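MIP07328p (Drosophila melanogaster, PDB 6FKK) probably acts as a chemorepellent axon guidance cue of the semaphorin family, binding receptors through its extracellular region. Local coordinates at residues G199-N204 with S274-S279; C302-D307 with E366-V371; P474-S479 with D492-W497. All blocks are in the same frame, centred on the assembly; numbering follows the deposited sequence.

Contact 1 of 3, residues G199-N204 with S274-S279; sequences GAIERN and SPIVES
Ile276 pushes its side chain between Ile201 and Arg203, alternate residues on one side of the strand that ends at Arg203. The dense part is the isoleucine pair, which cross obliquely: CG2 of Ile201 lies 3.5 Å from CG1 of Ile276 and 3.6 Å from its CD1. With CG1 beside the backbone N and chi2 extended at -172°, Ile276 carries CD1 past its neighbour, so that this methyl also comes to 3.7 Å from CD of Arg203. A long branched aliphatic chain suits a place where it must touch the branched side chain of Ile201 and the methylenes of Arg203 at once.

Toward the solvent the contact loosens. Arg203 leaves its backbone with CG anti to N, then bends at chi2 (76°), laying its aliphatic length across Ile276 at about a right angle. Its guanidinium meets Glu278 tip to tip, the two planes only 11° apart, but NH1 to OE2 is a long salt bridge of 3.6 Å. The stronger polar partner of the arginine is Ser283, bonded to NH2, and both Ile276 and Arg203 also touch Val306.

No hydrogen bond links the segments; each is bonded to its own neighbour, Ile201 to Leu208 and Val277 to Leu284. Segments that meet through side chains alone are consistent with neighbouring blades of the seven-bladed beta-propeller of a sema domain.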
# COMPACT_ATOMS: atom_id res chain seq x y z
N GLY A 199 4.44 -2.83 -1.55
CA GLY A 199 4.74 -1.42 -1.44
C GLY A 199 6.11 -1.09 -0.90
O GLY A 199 6.78 -1.94 -0.29
N ALA A 200 6.55 0.15 -1.11
CA ALA A 200 7.85 0.62 -0.63
C ALA A 200 7.72 2.07 -0.22
O ALA A 200 7.21 2.89 -0.99
CB ALA A 200 8.93 0.46 -1.71
N ILE A 201 8.17 2.39 0.99
CA ILE A 201 8.06 3.74 1.54
C ILE A 201 9.44 4.19 2.01
O ILE A 201 10.15 3.44 2.68
CB ILE A 201 7.06 3.81 2.71
CG1 ILE A 201 5.74 3.13 2.35
CG2 ILE A 201 6.82 5.26 3.09
CD1 ILE A 201 4.90 3.91 1.37
N GLU A 202 9.80 5.42 1.66
CA GLU A 202 11.02 6.05 2.16
C GLU A 202 10.72 6.76 3.48
O GLU A 202 9.68 7.41 3.62
CB GLU A 202 11.56 7.06 1.14
CG GLU A 202 12.77 7.85 1.61
CD GLU A 202 13.02 9.09 0.75
OE1 GLU A 202 12.22 9.35 -0.17
OE2 GLU A 202 14.02 9.79 1.01
N ARG A 203 11.63 6.62 4.44
CA ARG A 203 11.41 7.22 5.76
C ARG A 203 12.72 7.30 6.52
O ARG A 203 13.37 6.27 6.75
CB ARG A 203 10.39 6.40 6.55
CG ARG A 203 10.12 6.92 7.95
CD ARG A 203 9.23 8.16 7.94
NE ARG A 203 8.82 8.54 9.29
CZ ARG A 203 7.85 9.40 9.56
NH1 ARG A 203 7.18 9.97 8.57
NH2 ARG A 203 7.54 9.69 10.82
N ASN A 204 13.11 8.52 6.90
CA ASN A 204 14.16 8.77 7.90
C ASN A 204 15.47 8.07 7.54
O ASN A 204 16.10 7.41 8.37
CB ASN A 204 13.69 8.35 9.29
CG ASN A 204 12.60 9.25 9.83
OD1 ASN A 204 12.49 10.41 9.45
ND2 ASN A 204 11.78 8.71 10.73
N SER A 274 -1.13 1.90 2.30
CA SER A 274 -1.31 3.30 1.98
C SER A 274 -0.01 4.05 2.20
O SER A 274 0.91 3.54 2.86
CB SER A 274 -2.42 3.90 2.85
OG SER A 274 -2.00 3.97 4.21
N PRO A 275 0.12 5.26 1.66
CA PRO A 275 1.27 6.10 2.01
C PRO A 275 1.27 6.41 3.50
O PRO A 275 0.29 6.19 4.21
CB PRO A 275 1.07 7.36 1.17
CG PRO A 275 0.19 6.94 0.05
CD PRO A 275 -0.71 5.88 0.62
N ILE A 276 2.40 6.94 3.98
CA ILE A 276 2.48 7.32 5.38
C ILE A 276 1.48 8.43 5.65
O ILE A 276 1.48 9.48 4.99
CB ILE A 276 3.91 7.75 5.75
CG1 ILE A 276 4.85 6.55 5.72
CG2 ILE A 276 3.92 8.38 7.14
CD1 ILE A 276 6.23 6.85 6.26
N VAL A 277 0.60 8.20 6.63
CA VAL A 277 -0.44 9.14 7.01
C VAL A 277 -0.01 9.87 8.27
O VAL A 277 0.53 9.26 9.20
CB VAL A 277 -1.79 8.41 7.22
CG1 VAL A 277 -2.80 9.33 7.86
CG2 VAL A 277 -2.31 7.89 5.89
N GLU A 278 -0.23 11.18 8.30
CA GLU A 278 0.12 12.01 9.45
C GLU A 278 -1.16 12.29 10.24
O GLU A 278 -1.95 13.16 9.87
CB GLU A 278 0.79 13.30 9.01
CG GLU A 278 2.13 13.10 8.30
CD GLU A 278 3.20 12.53 9.21
OE1 GLU A 278 3.08 12.66 10.45
OE2 GLU A 278 4.17 11.94 8.69
N SER A 279 -1.37 11.53 11.31
CA SER A 279 -2.52 11.69 12.19
C SER A 279 -2.00 12.26 13.50
O SER A 279 -1.57 11.53 14.39
CB SER A 279 -3.26 10.36 12.40
OG SER A 279 -3.68 9.79 11.17

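Contact 2 of 3, residues C302-D307 with E366-V371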
# COMPACT_ATOMS: atom_id res chain seq x y z
N CYS A 302 -5.50 -3.15 9.22
CA CYS A 302 -4.67 -2.81 10.37
C CYS A 302 -3.85 -1.56 10.06
O CYS A 302 -3.48 -1.31 8.91
CB CYS A 302 -3.73 -3.95 10.76
SG CYS A 302 -4.47 -5.26 11.78
N ALA A 303 -3.58 -0.79 11.10
CA ALA A 303 -2.73 0.38 11.02
C ALA A 303 -1.50 0.16 11.88
O ALA A 303 -1.59 -0.42 12.97
CB ALA A 303 -3.46 1.65 11.46
N PHE A 304 -0.35 0.61 11.39
CA PHE A 304 0.91 0.43 12.10
C PHE A 304 1.60 1.78 12.28
O PHE A 304 1.61 2.60 11.36
CB PHE A 304 1.83 -0.53 11.34
CG PHE A 304 1.30 -1.93 11.26
CD1 PHE A 304 0.48 -2.32 10.21
CD2 PHE A 304 1.63 -2.86 12.23
CE1 PHE A 304 -0.01 -3.61 10.14
CE2 PHE A 304 1.15 -4.15 12.16
CZ PHE A 304 0.33 -4.53 11.11
N ASN A 305 2.15 1.99 13.47
CA ASN A 305 2.89 3.21 13.76
C ASN A 305 4.31 3.08 13.22
O ASN A 305 5.00 2.09 13.49
CB ASN A 305 2.91 3.48 15.27
CG ASN A 305 3.35 4.89 15.62
OD1 ASN A 305 4.17 5.49 14.92
ND2 ASN A 305 2.82 5.42 16.71
N VAL A 306 4.75 4.08 12.45
CA VAL A 306 6.08 4.05 11.86
C VAL A 306 7.15 4.00 12.94
O VAL A 306 8.21 3.39 12.75
CB VAL A 306 6.27 5.25 10.91
CG1 VAL A 306 7.67 5.25 10.30
CG2 VAL A 306 5.21 5.23 9.83
N ASP A 307 6.90 4.64 14.08
CA ASP A 307 7.85 4.56 15.19
C ASP A 307 7.90 3.16 15.79
O ASP A 307 8.95 2.76 16.31
CB ASP A 307 7.48 5.59 16.26
CG ASP A 307 7.55 7.02 15.74
OD1 ASP A 307 8.50 7.35 15.00
OD2 ASP A 307 6.65 7.82 16.08
N GLU A 366 10.93 -10.03 17.52
CA GLU A 366 9.62 -9.49 17.83
C GLU A 366 8.90 -9.03 16.57
O GLU A 366 9.52 -8.59 15.60
CB GLU A 366 9.73 -8.33 18.82
CG GLU A 366 10.25 -8.74 20.19
CD GLU A 366 9.38 -9.79 20.85
OE1 GLU A 366 8.14 -9.73 20.70
OE2 GLU A 366 9.93 -10.69 21.53
N ALA A 367 7.57 -9.13 16.60
CA ALA A 367 6.73 -8.67 15.51
C ALA A 367 6.24 -7.25 15.79
O ALA A 367 6.26 -6.77 16.93
CB ALA A 367 5.54 -9.61 15.32
N VAL A 368 5.82 -6.58 14.73
CA VAL A 368 5.33 -5.20 14.83
C VAL A 368 3.87 -5.23 15.27
O VAL A 368 3.03 -5.84 14.59
CB VAL A 368 5.49 -4.45 13.50
CG1 VAL A 368 4.96 -3.03 13.64
CG2 VAL A 368 6.94 -4.45 13.07
N PRO A 369 3.52 -4.59 16.38
CA PRO A 369 2.13 -4.58 16.82
C PRO A 369 1.31 -3.53 16.09
O PRO A 369 1.80 -2.45 15.75
CB PRO A 369 2.24 -4.25 18.31
CG PRO A 369 3.45 -3.39 18.39
CD PRO A 369 4.41 -3.91 17.34
N ALA A 370 0.05 -3.86 15.86
CA ALA A 370 -0.86 -2.93 15.20
C ALA A 370 -1.34 -1.87 16.18
O ALA A 370 -1.36 -2.08 17.40
CB ALA A 370 -2.06 -3.67 14.61
N VAL A 371 -1.71 -0.71 15.64
CA VAL A 371 -2.30 0.33 16.46
C VAL A 371 -3.60 -0.18 17.06
O VAL A 371 -4.42 -0.81 16.37
CB VAL A 371 -2.52 1.61 15.63
CG1 VAL A 371 -3.40 2.59 16.38
CG2 VAL A 371 -1.18 2.25 15.30
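A single backbone bond lies at the centre: Val371 N donates to Ala303 O over 2.7 Å, almost straight at 171° and in the plane of the carbonyl. The touching parts, 302-305 and 368-371, run 101° apart, so this is a crossing and not a continued strand pairing. Small residues suit it, since Ala370 and Ala303 let the two backbones approach, with CA of Phe304 and CA of Ala370 only 4.9 Å apart. Val371 closes over the bond, its CB 3.5 Å from Ala303 O and its CG2 3.8 Å from Asn305 N.

Beside the bond the Phe304 ring, with CG beside the backbone N, reaches alongside Val368-Ala370. Val368 O sits at the ring edge, in its plane, 3.5 Å from CE2, while Val368 CG1 packs 3.6 Å from CD2. Ala370 CB, for its part, meets the sulfur of Cys302 at 4.0 Å.

Farther out, the disulfide of Cys302 with Cys257 ties this strand to strand 251-259, and Val368 hydrogen-bonds through its backbone to Arg254 and Asn256 of that same strand. Leu255 and Ile309 pack on both Phe304 and Val368. At the other end Asn305 is the N-cap of the following helix: its OD1 accepts from Asp307 N, with the donor above the carbonyl plane.

Across the segments a single backbone hydrogen bond is surrounded by mostly apolar side chains; the join therefore probably rests on apolar packing and that one bond, and with no ionisable pair across it is likely to be little affected by pH.

Contact 3 of 3, residues P474-S479 with D492-W497; sequences PLHHCS and DPICAW
A type I turn from Asp492 to Cys495, closed by Cys495 N on Asp492 O, leads into strand 495-497 and sets Cys495 beside the irregular segment 474-479, the CA atoms of Cys478 and Cys495 lying 5.3 Å apart. Their sulfurs are joined at 2.0 Å with chi3 of -85°, close to the preferred right-angle twist of a disulfide. This bridge is one of three, with Cys484-Cys534 and Cys487-Cys504, in the small cystine-rich PSI domain (plexin repeat) that follows the propeller.

His476 hydrogen-bonds ND1 to Asp492 OD2 at 2.8 Å, nearly straight at 170°. The oxygen lies in the ring plane and offers its syn lone pair. Asp492 is itself held: OD1 accepts from Ile494 N at 3.0 Å, making an Asx turn, a role suited to aspartate's short carboxylate. That turn brings Ile494 over the imidazole, where CG2 makes a CH-pi contact 3.7 Å from the ring centroid; the same methyl packs 3.5 Å from Cys478 SG. An alanine at His476 removes the ND1 donor and the ring against Ile494, and would probably destabilise the buried carboxylate and loosen packing there. The far nitrogen, NE2, is hydrogen-bonded to His392, carrying the link back into the propeller.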
# COMPACT_ATOMS: atom_id res chain seq x y z
N PRO A 474 -17.88 10.30 -5.73
CA PRO A 474 -17.64 11.37 -4.74
C PRO A 474 -16.93 10.85 -3.50
O PRO A 474 -17.27 9.80 -2.95
CB PRO A 474 -19.05 11.88 -4.43
CG PRO A 474 -19.97 10.77 -4.80
CD PRO A 474 -19.31 10.13 -6.00
N LEU A 475 -15.95 11.62 -3.04
CA LEU A 475 -15.22 11.27 -1.82
C LEU A 475 -16.12 11.33 -0.59
O LEU A 475 -15.95 10.55 0.35
CB LEU A 475 -14.01 12.18 -1.64
CG LEU A 475 -13.03 11.86 -0.52
CD1 LEU A 475 -12.20 10.63 -0.86
CD2 LEU A 475 -12.15 13.05 -0.22
N HIS A 476 -17.08 12.26 -0.58
CA HIS A 476 -18.04 12.39 0.51
C HIS A 476 -19.39 12.75 -0.08
O HIS A 476 -19.49 13.66 -0.90
CB HIS A 476 -17.59 13.45 1.52
CG HIS A 476 -16.30 13.12 2.21
ND1 HIS A 476 -16.23 12.25 3.27
CD2 HIS A 476 -15.03 13.55 1.99
CE1 HIS A 476 -14.97 12.15 3.68
NE2 HIS A 476 -14.23 12.94 2.92
N HIS A 477 -20.43 12.03 0.35
CA HIS A 477 -21.76 12.15 -0.24
C HIS A 477 -22.63 13.19 0.47
O HIS A 477 -23.85 13.01 0.54
CB HIS A 477 -22.46 10.80 -0.24
CG HIS A 477 -21.62 9.68 -0.76
ND1 HIS A 477 -21.52 9.39 -2.11
CD2 HIS A 477 -20.84 8.77 -0.12
CE1 HIS A 477 -20.72 8.35 -2.27
NE2 HIS A 477 -20.29 7.96 -1.09
N CYS A 478 -22.04 14.26 1.00
CA CYS A 478 -22.84 15.27 1.69
C CYS A 478 -23.81 15.94 0.71
O CYS A 478 -25.01 16.05 0.99
CB CYS A 478 -21.95 16.32 2.35
SG CYS A 478 -20.57 15.72 3.36
N SER A 479 -23.30 16.39 -0.44
CA SER A 479 -24.13 17.10 -1.40
C SER A 479 -25.07 16.18 -2.17
O SER A 479 -25.89 16.68 -2.95
CB SER A 479 -23.25 17.87 -2.38
OG SER A 479 -22.39 16.99 -3.09
N ASP A 492 -20.81 10.33 8.56
CA ASP A 492 -19.57 10.85 8.01
C ASP A 492 -19.15 12.07 8.81
O ASP A 492 -19.94 13.01 8.96
CB ASP A 492 -19.75 11.22 6.53
CG ASP A 492 -18.43 11.45 5.80
OD1 ASP A 492 -17.54 12.14 6.35
OD2 ASP A 492 -18.28 10.95 4.67
N PRO A 493 -17.93 12.10 9.37
CA PRO A 493 -17.52 13.25 10.18
C PRO A 493 -17.50 14.57 9.42
O PRO A 493 -17.42 15.63 10.06
CB PRO A 493 -16.11 12.86 10.66
CG PRO A 493 -15.64 11.86 9.66
CD PRO A 493 -16.87 11.09 9.25
N ILE A 494 -17.57 14.54 8.10
CA ILE A 494 -17.49 15.75 7.30
C ILE A 494 -18.86 16.30 6.90
O ILE A 494 -18.95 17.47 6.51
CB ILE A 494 -16.62 15.51 6.05
CG1 ILE A 494 -15.84 16.78 5.68
CG2 ILE A 494 -17.46 15.05 4.88
CD1 ILE A 494 -14.73 16.52 4.69
N CYS A 495 -19.92 15.49 6.99
CA CYS A 495 -21.27 15.94 6.67
C CYS A 495 -22.00 16.32 7.95
O CYS A 495 -22.01 15.54 8.91
CB CYS A 495 -22.06 14.87 5.91
SG CYS A 495 -21.28 14.15 4.43
N ALA A 496 -22.61 17.50 7.95
CA ALA A 496 -23.46 17.95 9.05
C ALA A 496 -24.73 18.55 8.47
O ALA A 496 -24.75 19.01 7.33
CB ALA A 496 -22.73 18.96 9.94
N TRP A 497 -25.79 18.53 9.27
CA TRP A 497 -27.11 18.97 8.82
C TRP A 497 -27.40 20.37 9.36
O TRP A 497 -27.42 20.58 10.57
CB TRP A 497 -28.20 18.00 9.27
CG TRP A 497 -29.56 18.43 8.86
CD1 TRP A 497 -30.51 19.02 9.64
CD2 TRP A 497 -30.13 18.33 7.55
NE1 TRP A 497 -31.64 19.28 8.91
CE2 TRP A 497 -31.43 18.87 7.62
CE3 TRP A 497 -29.67 17.83 6.33
CZ2 TRP A 497 -32.28 18.91 6.51
CZ3 TRP A 497 -30.51 17.88 5.23
CH2 TRP A 497 -31.80 18.42 5.33

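In the fold
Contacts 1 and 2 belong to the same curled sheet of the sema domain and are neighbours, their centres 13 Å apart. Val306, the first residue of the helix in 302-307, joins them: its CG1 is 3.6 Å from Arg203 NE and its CG2 4.0 Å from Ile276 CD1. Contact 3 stands apart, where the propeller passes into the PSI domain; its centre is 27 Å from that of contact 1 and 30 Å from that of contact 2, with nearest atoms about 12 and 16 Å away. Beside contact 2 lies a glycan attached to the protein itself, not held in a pocket: Ala367 touches an N-acetylglucosamine, and the side chain of Pro369 is about 6 Å from one.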